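Sterol carrier protein 2 (Thermus thermophilus, PDB 2CX7) probably binds sterols or other lipids and carries them between membranes. Local coordinates at residues A[34-38]-A[48-52]. Sequence-based numbering, arbitrary orientation.
Sequences ALAVR and GVAVV
Ala-34 pairs with Val-52 at a non-hydrogen-bonded site of an antiparallel hairpin, its CB 4.0 Å from Val-52 CG2. Leu-35 and Val-51 form the next, hydrogen-bonded pair: Leu-35 N gives a nearly straight bond (173°) to Val-51 O, and Val-51 N returns a more bent one to Leu-35 O, 3.0 Å away. Leu-35 O also takes a CA-H contact from Ala-50, its CA at 3.2 Å. Ala-36 CB lies 4.1 Å from Ala-50 CB, while Ala-36 O, pointing away from strand 49-56, accepts a hydrogen bond from Trp-83 NE1. Val-37 N meets Val-49 O at 2.7 Å, almost head-on to the carbonyl; the return bond from Val-49 N to Val-37 O is longer, 3.2 Å. Their side chains lie side by side, and Val-49 CG1, set between its own backbone N and carbonyl carbon (chi1 61°), touches Val-37 CB at 3.7 Å. The Arg-38 side chain turns away to salt bridges with Glu-77, Asp-79 and Glu-103. Four backbone bonds thus fix the register of two inner strands of the mixed sheet, whose faces are apolar: Leu-35, Val-37 and Val-51 pack on helices 80-86 and 6-17, Ala-34, Ala-50 and Val-52 on loop alanines Ala-70 and Ala-72.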
loop_
_atom_site.group_PDB
_atom_site.type_symbol
_atom_site.label_atom_id
_atom_site.label_comp_id
_atom_site.label_asym_id
_atom_site.label_seq_id
_atom_site.Cartn_x
_atom_site.Cartn_y
_atom_site.Cartn_z
ATOM N N ALA A 34 -5.451 -0.935 -2.401
ATOM C CA ALA A 34 -4.872 0.001 -3.345
ATOM C C ALA A 34 -4.179 1.121 -2.597
ATOM O O ALA A 34 -4.753 1.723 -1.679
ATOM C CB ALA A 34 -5.951 0.580 -4.260
ATOM N N LEU A 35 -2.932 1.377 -2.982
ATOM C CA LEU A 35 -2.142 2.458 -2.420
ATOM C C LEU A 35 -2.180 3.493 -3.545
ATOM O O LEU A 35 -1.507 3.346 -4.575
ATOM C CB LEU A 35 -0.719 1.984 -2.143
ATOM C CG LEU A 35 -0.622 0.723 -1.279
ATOM C CD1 LEU A 35 0.843 0.424 -1.004
ATOM C CD2 LEU A 35 -1.412 0.912 0.027
ATOM N N ALA A 36 -2.985 4.529 -3.347
ATOM C CA ALA A 36 -3.193 5.546 -4.366
ATOM C C ALA A 36 -2.506 6.890 -4.144
ATOM O O ALA A 36 -2.506 7.430 -3.034
ATOM C CB ALA A 36 -4.691 5.763 -4.547
ATOM N N VAL A 37 -1.932 7.407 -5.230
ATOM C CA VAL A 37 -1.253 8.700 -5.260
ATOM C C VAL A 37 -2.192 9.669 -5.967
ATOM O O VAL A 37 -2.649 9.387 -7.077
ATOM C CB VAL A 37 0.078 8.630 -6.069
ATOM C CG1 VAL A 37 0.722 10.020 -6.144
ATOM C CG2 VAL A 37 1.038 7.645 -5.423
ATOM N N ARG A 38 -2.491 10.798 -5.322
ATOM C CA ARG A 38 -3.373 11.812 -5.897
ATOM C C ARG A 38 -2.706 12.429 -7.123
ATOM O O ARG A 38 -1.478 12.387 -7.245
ATOM C CB ARG A 38 -3.640 12.912 -4.869
ATOM C CG ARG A 38 -4.321 12.423 -3.595
ATOM C CD ARG A 38 -4.676 13.590 -2.675
ATOM N NE ARG A 38 -5.458 13.128 -1.532
ATOM C CZ ARG A 38 -5.046 13.163 -0.270
ATOM N NH1 ARG A 38 -3.844 13.651 0.036
ATOM N NH2 ARG A 38 -5.833 12.691 0.682
ATOM N N GLY A 48 -2.935 10.711 -11.490
ATOM C CA GLY A 48 -2.810 9.956 -10.257
ATOM C C GLY A 48 -2.324 8.577 -10.662
ATOM O O GLY A 48 -2.262 8.257 -11.858
ATOM N N VAL A 49 -1.960 7.756 -9.686
ATOM C CA VAL A 49 -1.475 6.409 -9.976
ATOM C C VAL A 49 -1.679 5.592 -8.719
ATOM O O VAL A 49 -1.845 6.147 -7.636
ATOM C CB VAL A 49 0.034 6.402 -10.354
ATOM C CG1 VAL A 49 0.868 6.938 -9.207
ATOM C CG2 VAL A 49 0.481 4.993 -10.727
ATOM N N ALA A 50 -1.671 4.276 -8.861
ATOM C CA ALA A 50 -1.871 3.421 -7.708
ATOM C C ALA A 50 -1.214 2.072 -7.898
ATOM O O ALA A 50 -0.902 1.669 -9.020
ATOM C CB ALA A 50 -3.361 3.228 -7.473
ATOM N N VAL A 51 -0.981 1.389 -6.786
ATOM C CA VAL A 51 -0.441 0.042 -6.817
ATOM C C VAL A 51 -1.554 -0.734 -6.133
ATOM O O VAL A 51 -1.929 -0.424 -5.002
ATOM C CB VAL A 51 0.857 -0.100 -6.024
ATOM C CG1 VAL A 51 1.212 -1.576 -5.880
ATOM C CG2 VAL A 51 1.999 0.620 -6.753
ATOM N N VAL A 52 -2.095 -1.723 -6.833
ATOM C CA VAL A 52 -3.187 -2.517 -6.303
ATOM C C VAL A 52 -2.663 -3.912 -6.001
ATOM O O VAL A 52 -2.123 -4.590 -6.881
ATOM C CB VAL A 52 -4.356 -2.565 -7.318
ATOM C CG1 VAL A 52 -5.547 -3.304 -6.725
ATOM C CG2 VAL A 52 -4.751 -1.133 -7.699
#